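Local coordinates for hydrolase, putative (Plasmodium vivax, PDB 2B30), which is of unknown function but belongs to the Cof-like HAD hydrolases and may act as a metal-dependent phosphatase, at residues V18-L22 / Y291-V296; I27-D33 / Q242-D248; I101-Q105 / Y231-Y236; K260-A266 / A276-V282. One frame throughout, in Å; residues are numbered along the deposited sequence.

From the N terminus, contact 1 joins the short helix 18-21 to helix 288-297 and so encloses the three others, loops closed within loops. Inside it, contact 2 sets strand 29-33 beside strand 243-247 at the centre of the main sheet. Contact 3 is nested in turn within contact 2, joining strand 101-103 and the loop after it, one strand in from the border of the sheet, to the end of helix 225-235. Contact 4 follows contact 2 in series and adds the strand pair 261-264 and 278-279. None of the loops cross. Contacts 1, 2 and 4 touch one another, while contact 3 meets contact 2 through L233.

Contact 1: V18-L22 / Y291-V296; sequences VEEAL and YLLKKV
V18 divides its two methyl groups among three partners on helix 288-297. CG1 meets L292 CD1 at 4.2 Å, while CG2 comes to the edge of the Y291 ring, near its plane and 4.1 Å from CE2. One turn on, L22 continues the apolar seam: its CD1 lies 4.2 Å from V296 CG2, the two side chains crossing at about a right angle, and it also lies beside CB and the carbonyl oxygen of K295. This is the dense half of the contact, with V18, L22, L292 and V296 all buried. It belongs to the layered HAD fold, in which helix 288-297 packs on the central sheet; L22, L292 and V296 reach L244, and V18, L22 and L292 also touch F263. The outer half is looser and polar. E19 turns its CG between the backbone N and the carbonyl carbon (chi1 56°) and then runs extended, which brings OE1 within 3.4 Å of K295 NZ in a weak, exposed salt bridge. K295 gets there by bending at chi2 and chi4. On the way its methylenes pass across V18, with K295 CD 4.0 Å from V18 CG1.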
loop_
_atom_site.group_PDB
_atom_site.type_symbol
_atom_site.label_atom_id
_atom_site.label_comp_id
_atom_site.label_asym_id
_atom_site.label_seq_id
_atom_site.Cartn_x
_atom_site.Cartn_y
_atom_site.Cartn_z
ATOM N N VAL A 18 20.364 13.376 -9.705
ATOM C CA VAL A 18 20.184 13.025 -8.309
ATOM C C VAL A 18 20.011 14.278 -7.487
ATOM O O VAL A 18 19.031 14.418 -6.750
ATOM C CB VAL A 18 21.392 12.232 -7.769
ATOM C CG1 VAL A 18 21.287 12.029 -6.253
ATOM C CG2 VAL A 18 21.514 10.890 -8.492
ATOM N N GLU A 19 20.966 15.192 -7.602
ATOM C CA GLU A 19 20.871 16.433 -6.850
ATOM C C GLU A 19 19.719 17.296 -7.378
ATOM O O GLU A 19 19.148 18.091 -6.634
ATOM C CB GLU A 19 22.213 17.171 -6.789
ATOM C CG GLU A 19 22.867 17.490 -8.115
ATOM C CD GLU A 19 24.308 17.963 -7.945
ATOM O OE1 GLU A 19 25.033 17.410 -7.083
ATOM O OE2 GLU A 19 24.722 18.888 -8.674
ATOM N N GLU A 20 19.353 17.107 -8.643
ATOM C CA GLU A 20 18.144 17.713 -9.185
ATOM C C GLU A 20 16.924 17.109 -8.486
ATOM O O GLU A 20 16.090 17.828 -7.934
ATOM C CB GLU A 20 18.065 17.496 -10.699
ATOM N N ALA A 21 16.854 15.780 -8.476
ATOM C CA ALA A 21 15.760 15.051 -7.818
ATOM C C ALA A 21 15.554 15.376 -6.321
ATOM O O ALA A 21 14.498 15.057 -5.761
ATOM C CB ALA A 21 15.962 13.542 -7.999
ATOM N N LEU A 22 16.558 15.990 -5.689
ATOM C CA LEU A 22 16.526 16.336 -4.263
ATOM C C LEU A 22 16.297 17.830 -4.003
ATOM O O LEU A 22 16.304 18.261 -2.841
ATOM C CB LEU A 22 17.858 15.932 -3.610
ATOM C CG LEU A 22 18.204 14.442 -3.529
ATOM C CD1 LEU A 22 19.673 14.245 -3.197
ATOM C CD2 LEU A 22 17.340 13.744 -2.496
ATOM N N TYR A 291 27.096 7.283 -1.646
ATOM C CA TYR A 291 26.909 8.265 -2.723
ATOM C C TYR A 291 25.672 9.140 -2.534
ATOM O O TYR A 291 25.741 10.358 -2.684
ATOM C CB TYR A 291 26.820 7.550 -4.074
ATOM C CG TYR A 291 26.493 8.459 -5.246
ATOM C CD1 TYR A 291 27.493 9.193 -5.881
ATOM C CD2 TYR A 291 25.188 8.571 -5.727
ATOM C CE1 TYR A 291 27.202 10.023 -6.954
ATOM C CE2 TYR A 291 24.890 9.394 -6.806
ATOM C CZ TYR A 291 25.902 10.123 -7.410
ATOM O OH TYR A 291 25.625 10.954 -8.472
ATOM N N LEU A 292 24.544 8.514 -2.213
ATOM C CA LEU A 292 23.290 9.236 -2.052
ATOM C C LEU A 292 23.288 10.081 -0.781
ATOM O O LEU A 292 22.896 11.243 -0.815
ATOM C CB LEU A 292 22.115 8.256 -2.059
ATOM C CG LEU A 292 20.680 8.761 -1.887
ATOM C CD1 LEU A 292 20.379 9.954 -2.766
ATOM C CD2 LEU A 292 19.711 7.630 -2.187
ATOM N N LEU A 293 23.743 9.518 0.334
ATOM C CA LEU A 293 23.740 10.257 1.604
ATOM C C LEU A 293 24.628 11.508 1.537
ATOM O O LEU A 293 24.284 12.546 2.118
ATOM C CB LEU A 293 24.172 9.368 2.781
ATOM C CG LEU A 293 23.373 8.096 3.100
ATOM C CD1 LEU A 293 23.578 7.696 4.557
ATOM C CD2 LEU A 293 21.887 8.255 2.806
ATOM N N LYS A 294 25.755 11.412 0.825
ATOM C CA LYS A 294 26.637 12.562 0.620
ATOM C C LYS A 294 25.885 13.702 -0.085
ATOM O O LYS A 294 25.994 14.867 0.306
ATOM C CB LYS A 294 27.893 12.160 -0.174
ATOM N N LYS A 295 25.099 13.360 -1.098
ATOM C CA LYS A 295 24.318 14.371 -1.818
ATOM C C LYS A 295 23.162 14.923 -0.976
ATOM O O LYS A 295 22.761 16.083 -1.141
ATOM C CB LYS A 295 23.821 13.828 -3.165
ATOM C CG LYS A 295 24.969 13.425 -4.103
ATOM C CD LYS A 295 24.764 13.910 -5.533
ATOM C CE LYS A 295 26.045 13.824 -6.371
ATOM N NZ LYS A 295 27.070 14.867 -6.025
ATOM N N VAL A 296 22.641 14.099 -0.065
ATOM C CA VAL A 296 21.635 14.557 0.891
ATOM C C VAL A 296 22.263 15.475 1.932
ATOM O O VAL A 296 21.655 16.484 2.298
ATOM C CB VAL A 296 20.909 13.383 1.596
ATOM C CG1 VAL A 296 19.969 13.896 2.693
ATOM C CG2 VAL A 296 20.117 12.569 0.586
#

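Contact 2: I27-D33 / Q242-D248; sequences IKLLLID and QVLVVGD. With CA (calcium ion), chain E.
Strands 29-33 and 243-247, paired from L29 with V243 to I32 with V246, run parallel in neighbouring positions, their axes 4.8 Å apart at closest and inclined by only 10°. The backbone bonds pass to and fro in the parallel pattern: L29 O accepts from L244 N, L244 O from L31 N at 2.8 Å and almost straight (173°), L31 O from V246 N, and V246 O from D33 N. Where the strands begin, Q242 O takes two donors, L29 N and K28 N; K28 N lies 2.9 Å from Q242 O, on a lone pair in the carbonyl plane. On one face of the sheet, I27 CD1 packs obliquely against L244 CD1 at 3.6 Å, and the other branch of the same leucine, CD2, meets L30 CD2. On the other face, L31 CD1 meets V243 CG1 at an angle, and L31 CB meets V245 CG2 at 3.9 Å. At the C-terminal ends the packing gives way to charge. D33 grips the calcium ion with both oxygens, OD2 at 2.2 Å and OD1 at 2.8 Å, and D248 adds OD1 at 2.6 Å. The two carboxylate planes are only 19° apart. T37 hydrogen-bonds D33 OD2 and so helps to position that ligand; D252, also a calcium-binding residue of this protein though not bound to the ion here, accepts the backbone N-H of D248. With D35 O completing the protein ligands, this is the metal site at the strand ends of the HAD fold; D33 and D35 fit its DxD motif, whose site in relatives usually holds magnesium.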
loop_
_atom_site.group_PDB
_atom_site.type_symbol
_atom_site.label_atom_id
_atom_site.label_comp_id
_atom_site.label_asym_id
_atom_site.label_seq_id
_atom_site.Cartn_x
_atom_site.Cartn_y
_atom_site.Cartn_z
ATOM N N ILE A 27 14.821 16.550 4.344
ATOM C CA ILE A 27 14.848 15.160 4.786
ATOM C C ILE A 27 15.203 15.014 6.262
ATOM O O ILE A 27 16.197 15.574 6.729
ATOM C CB ILE A 27 15.845 14.326 3.939
ATOM C CG1 ILE A 27 15.325 14.188 2.507
ATOM C CG2 ILE A 27 16.078 12.930 4.547
ATOM C CD1 ILE A 27 16.414 13.865 1.500
ATOM N N LYS A 28 14.385 14.232 6.969
ATOM C CA LYS A 28 14.604 13.901 8.377
ATOM C C LYS A 28 14.692 12.388 8.668
ATOM O O LYS A 28 15.062 12.003 9.785
ATOM C CB LYS A 28 13.504 14.558 9.226
ATOM C CG LYS A 28 13.681 16.058 9.300
ATOM C CD LYS A 28 12.526 16.774 9.970
ATOM C CE LYS A 28 12.742 18.304 9.949
ATOM N NZ LYS A 28 11.534 19.090 10.384
ATOM N N LEU A 29 14.371 11.545 7.677
ATOM C CA LEU A 29 14.344 10.084 7.849
ATOM C C LEU A 29 15.023 9.407 6.672
ATOM O O LEU A 29 14.626 9.630 5.524
ATOM C CB LEU A 29 12.903 9.576 7.924
ATOM C CG LEU A 29 12.574 8.434 8.898
ATOM C CD1 LEU A 29 11.278 7.740 8.476
ATOM C CD2 LEU A 29 13.678 7.424 9.056
ATOM N N LEU A 30 16.036 8.583 6.950
ATOM C CA LEU A 30 16.692 7.785 5.908
ATOM C C LEU A 30 16.203 6.344 6.001
ATOM O O LEU A 30 16.424 5.675 7.012
ATOM C CB LEU A 30 18.221 7.833 6.037
ATOM C CG LEU A 30 18.901 9.208 6.142
ATOM C CD1 LEU A 30 20.428 9.058 6.228
ATOM C CD2 LEU A 30 18.517 10.133 4.986
ATOM N N LEU A 31 15.542 5.877 4.943
ATOM C CA LEU A 31 15.022 4.521 4.867
ATOM C C LEU A 31 15.828 3.724 3.844
ATOM O O LEU A 31 15.697 3.922 2.644
ATOM C CB LEU A 31 13.546 4.541 4.477
ATOM C CG LEU A 31 12.587 5.314 5.396
ATOM C CD1 LEU A 31 11.207 5.196 4.819
ATOM C CD2 LEU A 31 12.594 4.838 6.872
ATOM N N ILE A 32 16.649 2.802 4.333
ATOM C CA ILE A 32 17.680 2.170 3.530
ATOM C C ILE A 32 17.408 0.687 3.429
ATOM O O ILE A 32 17.302 0.006 4.451
ATOM C CB ILE A 32 19.047 2.360 4.192
ATOM C CG1 ILE A 32 19.267 3.841 4.527
ATOM C CG2 ILE A 32 20.162 1.803 3.293
ATOM C CD1 ILE A 32 20.607 4.125 5.208
ATOM N N ASP A 33 17.297 0.179 2.207
ATOM C CA ASP A 33 17.194 -1.271 1.999
ATOM C C ASP A 33 18.529 -1.932 2.335
ATOM O O ASP A 33 19.576 -1.299 2.224
ATOM C CB ASP A 33 16.795 -1.576 0.557
ATOM C CG ASP A 33 16.718 -3.060 0.267
ATOM O OD1 ASP A 33 16.151 -3.834 1.076
ATOM O OD2 ASP A 33 17.231 -3.463 -0.791
ATOM N N GLN A 242 9.427 14.385 4.051
ATOM C CA GLN A 242 10.686 14.324 4.799
ATOM C C GLN A 242 11.391 12.975 4.739
ATOM O O GLN A 242 12.404 12.780 5.395
ATOM C CB GLN A 242 10.420 14.682 6.254
ATOM C CG GLN A 242 9.867 16.074 6.417
ATOM C CD GLN A 242 9.342 16.323 7.798
ATOM O OE1 GLN A 242 8.719 15.454 8.392
ATOM N NE2 GLN A 242 9.583 17.522 8.319
ATOM N N VAL A 243 10.871 12.056 3.940
ATOM C CA VAL A 243 11.368 10.693 3.924
ATOM C C VAL A 243 12.177 10.443 2.665
ATOM O O VAL A 243 11.652 10.614 1.566
ATOM C CB VAL A 243 10.186 9.698 3.975
ATOM C CG1 VAL A 243 10.680 8.276 3.854
ATOM C CG2 VAL A 243 9.399 9.885 5.267
ATOM N N LEU A 244 13.441 10.043 2.824
ATOM C CA LEU A 244 14.248 9.585 1.696
ATOM C C LEU A 244 14.478 8.086 1.777
ATOM O O LEU A 244 14.921 7.571 2.804
ATOM C CB LEU A 244 15.602 10.292 1.625
ATOM C CG LEU A 244 16.570 9.705 0.568
ATOM C CD1 LEU A 244 17.124 10.787 -0.315
ATOM C CD2 LEU A 244 17.689 8.892 1.191
ATOM N N VAL A 245 14.232 7.408 0.660
ATOM C CA VAL A 245 14.227 5.952 0.613
ATOM C C VAL A 245 15.031 5.442 -0.591
ATOM O O VAL A 245 15.072 6.096 -1.639
ATOM C CB VAL A 245 12.768 5.412 0.587
ATOM C CG1 VAL A 245 12.053 5.820 -0.673
ATOM C CG2 VAL A 245 12.738 3.906 0.734
ATOM N N VAL A 246 15.669 4.284 -0.427
ATOM C CA VAL A 246 16.491 3.698 -1.477
ATOM C C VAL A 246 16.377 2.160 -1.462
ATOM O O VAL A 246 16.356 1.545 -0.399
ATOM C CB VAL A 246 17.983 4.223 -1.393
ATOM C CG1 VAL A 246 18.645 3.834 -0.095
ATOM C CG2 VAL A 246 18.808 3.738 -2.579
ATOM N N GLY A 247 16.284 1.548 -2.643
ATOM C CA GLY A 247 16.039 0.106 -2.742
ATOM C C GLY A 247 16.332 -0.496 -4.107
ATOM O O GLY A 247 16.907 0.168 -4.970
ATOM N N ASP A 248 15.934 -1.752 -4.310
ATOM C CA ASP A 248 16.396 -2.490 -5.480
ATOM C C ASP A 248 15.468 -3.555 -6.053
ATOM O O ASP A 248 15.586 -3.880 -7.237
ATOM C CB ASP A 248 17.740 -3.155 -5.160
ATOM C CG ASP A 248 17.594 -4.333 -4.232
ATOM O OD1 ASP A 248 17.117 -4.142 -3.100
ATOM O OD2 ASP A 248 17.944 -5.460 -4.632
HETATM CA CA CA E . 16.846 -5.642 -1.001
#

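Contact 3: I101-Q105 / Y231-Y236; sequences IVYDQ and YLLKHY
Two torsions bring Y236 and the D104-Q105 turn together. Y236 places CG anti to its carbonyl carbon (chi1 -68°), which carries the ring toward the loop that follows strand 101-103, while D104 holds CG between backbone N and carbonyl carbon (chi1 72°), turning the carboxylate toward H235. The tyrosine hydroxyl then accepts the backbone N-H of Q105, with Q105 N to Y236 OH 2.9 Å and an N-H...O angle of 157°. The donor comes in at the edge of the ring, near its plane. Around the same hydroxyl, D104 CB lies 3.5 Å from Y236 OH, and Q105 CB also closes in, so beside this bond the oxygen is bordered by carbon. H235 CD2 sits 3.7 Å above one face of the Y236 ring, offset toward its rim, and its imidazole brings NE2 to within 3.3 Å of D104 OD2. The other carboxylate oxygen, D104 OD1, bonds the N-H of Y108 and helps to hold the turn. Deeper in, contacts are apolar: V102 CG1 meets L232 CG at 4.1 Å, the two side chains crossing at an angle, and L232 CD2 comes 3.7 Å from Y103 O. Y231 touches V102 through CB alone, its ring leading away to bond K234 of the second subunit through the hydroxyl. Helix 225-235 thus packs on one side of the main sheet of the layered alpha/beta HAD fold, away from the metal site: L232 also rests on S65, V95 and L110 of strands 63-67, 94-96 and 109-112, H235 on L110, and Y236 on M63.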
loop_
_atom_site.group_PDB
_atom_site.type_symbol
_atom_site.label_atom_id
_atom_site.label_comp_id
_atom_site.label_asym_id
_atom_site.label_seq_id
_atom_site.Cartn_x
_atom_site.Cartn_y
_atom_site.Cartn_z
ATOM N N ILE A 101 7.480 -6.747 11.409
ATOM C CA ILE A 101 8.094 -6.405 12.694
ATOM C C ILE A 101 8.705 -5.008 12.626
ATOM O O ILE A 101 9.503 -4.725 11.739
ATOM C CB ILE A 101 9.172 -7.432 13.144
ATOM C CG1 ILE A 101 8.533 -8.791 13.371
ATOM C CG2 ILE A 101 9.851 -6.983 14.454
ATOM C CD1 ILE A 101 9.535 -9.904 13.625
ATOM N N VAL A 102 8.341 -4.154 13.581
ATOM C CA VAL A 102 8.800 -2.762 13.597
ATOM C C VAL A 102 9.238 -2.339 14.998
ATOM O O VAL A 102 8.496 -2.535 15.960
ATOM C CB VAL A 102 7.686 -1.805 13.124
ATOM C CG1 VAL A 102 8.194 -0.372 13.088
ATOM C CG2 VAL A 102 7.165 -2.221 11.764
ATOM N N TYR A 103 10.435 -1.763 15.100
ATOM C CA TYR A 103 10.958 -1.258 16.369
ATOM C C TYR A 103 11.132 0.248 16.318
ATOM O O TYR A 103 11.596 0.790 15.305
ATOM C CB TYR A 103 12.304 -1.890 16.688
ATOM C CG TYR A 103 12.238 -3.379 16.886
ATOM C CD1 TYR A 103 11.574 -3.929 17.971
ATOM C CD2 TYR A 103 12.852 -4.242 15.994
ATOM C CE1 TYR A 103 11.515 -5.305 18.149
ATOM C CE2 TYR A 103 12.799 -5.618 16.167
ATOM C CZ TYR A 103 12.136 -6.135 17.240
ATOM O OH TYR A 103 12.087 -7.484 17.394
ATOM N N ASP A 104 10.764 0.934 17.398
ATOM C CA ASP A 104 11.052 2.370 17.485
ATOM C C ASP A 104 12.506 2.555 17.918
ATOM O O ASP A 104 13.209 1.570 18.180
ATOM C CB ASP A 104 10.039 3.146 18.367
ATOM C CG ASP A 104 10.168 2.869 19.873
ATOM O OD1 ASP A 104 10.983 2.046 20.345
ATOM O OD2 ASP A 104 9.402 3.504 20.607
ATOM N N GLN A 105 12.953 3.805 17.971
ATOM C CA GLN A 105 14.353 4.115 18.274
ATOM C C GLN A 105 14.831 3.506 19.609
ATOM O O GLN A 105 16.000 3.143 19.754
ATOM C CB GLN A 105 14.522 5.630 18.292
ATOM C CG GLN A 105 15.930 6.128 18.442
ATOM C CD GLN A 105 16.034 7.544 17.967
ATOM O OE1 GLN A 105 15.222 8.393 18.339
ATOM N NE2 GLN A 105 17.016 7.813 17.117
ATOM N N TYR A 231 4.105 3.100 10.534
ATOM C CA TYR A 231 4.139 3.122 12.001
ATOM C C TYR A 231 5.174 4.108 12.514
ATOM O O TYR A 231 4.909 4.825 13.487
ATOM C CB TYR A 231 4.393 1.728 12.599
ATOM C CG TYR A 231 3.138 0.894 12.627
ATOM C CD1 TYR A 231 2.403 0.740 13.796
ATOM C CD2 TYR A 231 2.665 0.298 11.465
ATOM C CE1 TYR A 231 1.243 0.006 13.805
ATOM C CE2 TYR A 231 1.515 -0.438 11.468
ATOM C CZ TYR A 231 0.802 -0.582 12.636
ATOM O OH TYR A 231 -0.349 -1.334 12.604
ATOM N N LEU A 232 6.341 4.146 11.860
ATOM C CA LEU A 232 7.422 5.071 12.236
ATOM C C LEU A 232 7.073 6.515 11.898
ATOM O O LEU A 232 7.385 7.433 12.656
ATOM C CB LEU A 232 8.730 4.689 11.551
ATOM C CG LEU A 232 9.405 3.408 12.039
ATOM C CD1 LEU A 232 10.722 3.197 11.288
ATOM C CD2 LEU A 232 9.639 3.450 13.544
ATOM N N LEU A 233 6.406 6.713 10.770
ATOM C CA LEU A 233 5.956 8.052 10.388
ATOM C C LEU A 233 4.956 8.600 11.409
ATOM O O LEU A 233 5.049 9.758 11.809
ATOM C CB LEU A 233 5.328 8.037 8.991
ATOM C CG LEU A 233 6.169 7.429 7.866
ATOM C CD1 LEU A 233 5.493 7.672 6.537
ATOM C CD2 LEU A 233 7.592 7.963 7.854
ATOM N N LYS A 234 4.010 7.755 11.815
ATOM C CA LYS A 234 2.985 8.134 12.779
ATOM C C LYS A 234 3.583 8.333 14.166
ATOM O O LYS A 234 3.274 9.316 14.841
ATOM C CB LYS A 234 1.867 7.085 12.827
ATOM C CG LYS A 234 0.922 7.149 11.633
ATOM C CD LYS A 234 -0.172 8.194 11.835
ATOM C CE LYS A 234 -1.337 7.622 12.639
ATOM N NZ LYS A 234 -2.332 8.652 13.059
ATOM N N HIS A 235 4.447 7.405 14.576
ATOM C CA HIS A 235 5.046 7.448 15.909
ATOM C C HIS A 235 5.868 8.730 16.123
ATOM O O HIS A 235 5.857 9.298 17.219
ATOM C CB HIS A 235 5.910 6.202 16.151
ATOM C CG HIS A 235 6.296 5.992 17.586
ATOM N ND1 HIS A 235 5.397 5.587 18.548
ATOM C CD2 HIS A 235 7.491 6.112 18.214
ATOM C CE1 HIS A 235 6.016 5.482 19.712
ATOM N NE2 HIS A 235 7.288 5.794 19.535
ATOM N N TYR A 236 6.557 9.179 15.074
ATOM C CA TYR A 236 7.439 10.328 15.163
ATOM C C TYR A 236 6.918 11.514 14.368
ATOM O O TYR A 236 7.644 12.462 14.139
ATOM C CB TYR A 236 8.834 9.954 14.653
ATOM C CG TYR A 236 9.548 8.981 15.537
ATOM C CD1 TYR A 236 10.040 9.380 16.778
ATOM C CD2 TYR A 236 9.744 7.661 15.147
ATOM C CE1 TYR A 236 10.706 8.489 17.606
ATOM C CE2 TYR A 236 10.416 6.760 15.974
ATOM C CZ TYR A 236 10.890 7.186 17.193
ATOM O OH TYR A 236 11.538 6.309 18.013
#

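Contact 4: K260-A266 / A276-V282; sequences KYSFAVA and AKCVLPV
F263 and C278 face the same side of the sheet from neighbouring strands, and the ring is approached obliquely from across the pair. C278 CB lies 3.6 Å from F263 CE1, and the anti torsion of C278 (chi1 -174°) places its sulfur beside the ring, 5.0 Å from the F263 centroid and 72° off the ring normal, in an oblique sulfur-aromatic contact. L280 CD2 meets the same ring at CD1, 4.0 Å away and likewise oblique. On the opposite face small residues meet, A264 CB against A276 CB at 3.8 Å. These strands, 261-264 and 278-279, flank helix 270-275 in a beta-alpha-beta crossover that adds the outermost strand to this side of the HAD sheet, and their parallel bonding is straightest where L280 N reaches A264 O (2.7 Å, 171°). Where the strands start, K277 N is shared by two acceptors of S262: OG at 3.0 Å and the carbonyl O, which it meets from above the carbonyl plane. S262 OG is held in turn by L256 O. The lysines K260 and K277 lie side by side and point the same way, K277 CD passing 3.3 Å from K260 O. Their charges go to different partners: K260 NZ forms a salt bridge with D241, whereas K277 NZ, beside the Y261 ring, bonds A21 O of the short N-terminal helix 18-21. A276 O receives K203 of the second subunit.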
loop_
_atom_site.group_PDB
_atom_site.type_symbol
_atom_site.label_atom_id
_atom_site.label_comp_id
_atom_site.label_asym_id
_atom_site.label_seq_id
_atom_site.Cartn_x
_atom_site.Cartn_y
_atom_site.Cartn_z
ATOM N N LYS A 260 8.551 10.440 -2.245
ATOM C CA LYS A 260 8.959 11.438 -3.232
ATOM C C LYS A 260 10.438 11.348 -3.511
ATOM O O LYS A 260 10.848 11.365 -4.663
ATOM C CB LYS A 260 8.629 12.864 -2.762
ATOM C CG LYS A 260 8.923 13.954 -3.815
ATOM C CD LYS A 260 8.857 15.352 -3.228
ATOM C CE LYS A 260 7.449 15.816 -3.045
ATOM N NZ LYS A 260 7.338 16.997 -2.148
ATOM N N TYR A 261 11.240 11.282 -2.458
ATOM C CA TYR A 261 12.683 11.195 -2.623
ATOM C C TYR A 261 13.098 9.735 -2.572
ATOM O O TYR A 261 13.781 9.304 -1.639
ATOM C CB TYR A 261 13.402 12.058 -1.579
ATOM C CG TYR A 261 12.912 13.476 -1.657
ATOM C CD1 TYR A 261 13.194 14.266 -2.763
ATOM C CD2 TYR A 261 12.112 14.011 -0.664
ATOM C CE1 TYR A 261 12.709 15.560 -2.862
ATOM C CE2 TYR A 261 11.631 15.301 -0.751
ATOM C CZ TYR A 261 11.924 16.069 -1.845
ATOM O OH TYR A 261 11.420 17.352 -1.909
ATOM N N SER A 262 12.666 8.994 -3.596
ATOM C CA SER A 262 12.897 7.559 -3.682
ATOM C C SER A 262 13.909 7.267 -4.764
ATOM O O SER A 262 13.829 7.789 -5.887
ATOM C CB SER A 262 11.595 6.791 -3.946
ATOM O OG SER A 262 11.062 7.061 -5.232
ATOM N N PHE A 263 14.867 6.420 -4.420
ATOM C CA PHE A 263 15.998 6.168 -5.289
ATOM C C PHE A 263 16.236 4.683 -5.463
ATOM O O PHE A 263 16.252 3.939 -4.483
ATOM C CB PHE A 263 17.231 6.852 -4.708
ATOM C CG PHE A 263 17.147 8.347 -4.740
ATOM C CD1 PHE A 263 17.584 9.055 -5.848
ATOM C CD2 PHE A 263 16.600 9.046 -3.680
ATOM C CE1 PHE A 263 17.488 10.442 -5.887
ATOM C CE2 PHE A 263 16.503 10.425 -3.715
ATOM C CZ PHE A 263 16.946 11.122 -4.824
ATOM N N ALA A 264 16.410 4.255 -6.713
ATOM C CA ALA A 264 16.777 2.866 -7.005
ATOM C C ALA A 264 18.245 2.780 -7.387
ATOM O O ALA A 264 18.727 3.559 -8.199
ATOM C CB ALA A 264 15.916 2.302 -8.101
ATOM N N VAL A 265 18.961 1.837 -6.787
ATOM C CA VAL A 265 20.366 1.619 -7.134
ATOM C C VAL A 265 20.503 1.216 -8.601
ATOM O O VAL A 265 19.568 0.681 -9.201
ATOM C CB VAL A 265 21.037 0.536 -6.243
ATOM C CG1 VAL A 265 21.461 1.113 -4.909
ATOM C CG2 VAL A 265 20.117 -0.670 -6.037
ATOM N N ALA A 266 21.679 1.482 -9.165
ATOM C CA ALA A 266 22.011 1.091 -10.543
ATOM C C ALA A 266 21.721 -0.381 -10.815
ATOM O O ALA A 266 21.278 -0.743 -11.915
ATOM C CB ALA A 266 23.466 1.375 -10.817
ATOM N N ALA A 276 10.642 4.005 -8.665
ATOM C CA ALA A 276 11.402 5.042 -7.977
ATOM C C ALA A 276 11.386 6.334 -8.779
ATOM O O ALA A 276 11.041 6.329 -9.948
ATOM C CB ALA A 276 12.836 4.579 -7.755
ATOM N N LYS A 277 11.759 7.436 -8.142
ATOM C CA LYS A 277 11.803 8.739 -8.814
ATOM C C LYS A 277 13.023 8.800 -9.710
ATOM O O LYS A 277 12.987 9.352 -10.815
ATOM C CB LYS A 277 11.896 9.876 -7.796
ATOM C CG LYS A 277 11.578 11.266 -8.352
ATOM C CD LYS A 277 12.176 12.360 -7.461
ATOM C CE LYS A 277 11.234 13.550 -7.252
ATOM N NZ LYS A 277 11.836 14.581 -6.328
ATOM N N CYS A 278 14.107 8.212 -9.215
ATOM C CA CYS A 278 15.401 8.431 -9.791
ATOM C C CYS A 278 16.297 7.215 -9.601
ATOM O O CYS A 278 16.402 6.675 -8.499
ATOM C CB CYS A 278 15.996 9.650 -9.113
ATOM S SG CYS A 278 17.530 10.192 -9.790
ATOM N N VAL A 279 16.927 6.783 -10.692
ATOM C CA VAL A 279 17.868 5.676 -10.667
ATOM C C VAL A 279 19.250 6.250 -10.391
ATOM O O VAL A 279 19.678 7.197 -11.060
ATOM C CB VAL A 279 17.909 4.930 -12.021
ATOM C CG1 VAL A 279 18.884 3.729 -11.949
ATOM C CG2 VAL A 279 16.518 4.481 -12.436
ATOM N N LEU A 280 19.957 5.681 -9.428
ATOM C CA LEU A 280 21.296 6.175 -9.117
ATOM C C LEU A 280 22.282 5.791 -10.231
ATOM O O LEU A 280 22.148 4.748 -10.859
ATOM C CB LEU A 280 21.767 5.656 -7.752
ATOM C CG LEU A 280 21.007 6.188 -6.523
ATOM C CD1 LEU A 280 21.345 5.379 -5.284
ATOM C CD2 LEU A 280 21.305 7.651 -6.261
ATOM N N PRO A 281 23.278 6.642 -10.492
ATOM C CA PRO A 281 24.272 6.283 -11.496
ATOM C C PRO A 281 25.290 5.271 -10.976
ATOM O O PRO A 281 26.167 4.841 -11.722
ATOM C CB PRO A 281 24.961 7.617 -11.775
ATOM C CG PRO A 281 24.891 8.335 -10.496
ATOM C CD PRO A 281 23.558 7.965 -9.900
ATOM N N VAL A 282 25.171 4.890 -9.710
ATOM C CA VAL A 282 26.170 4.063 -9.072
ATOM C C VAL A 282 25.473 2.840 -8.452
ATOM O O VAL A 282 24.299 2.906 -8.083
ATOM C CB VAL A 282 26.963 4.935 -8.054
ATOM C CG1 VAL A 282 26.177 5.133 -6.762
ATOM C CG2 VAL A 282 28.328 4.362 -7.773
#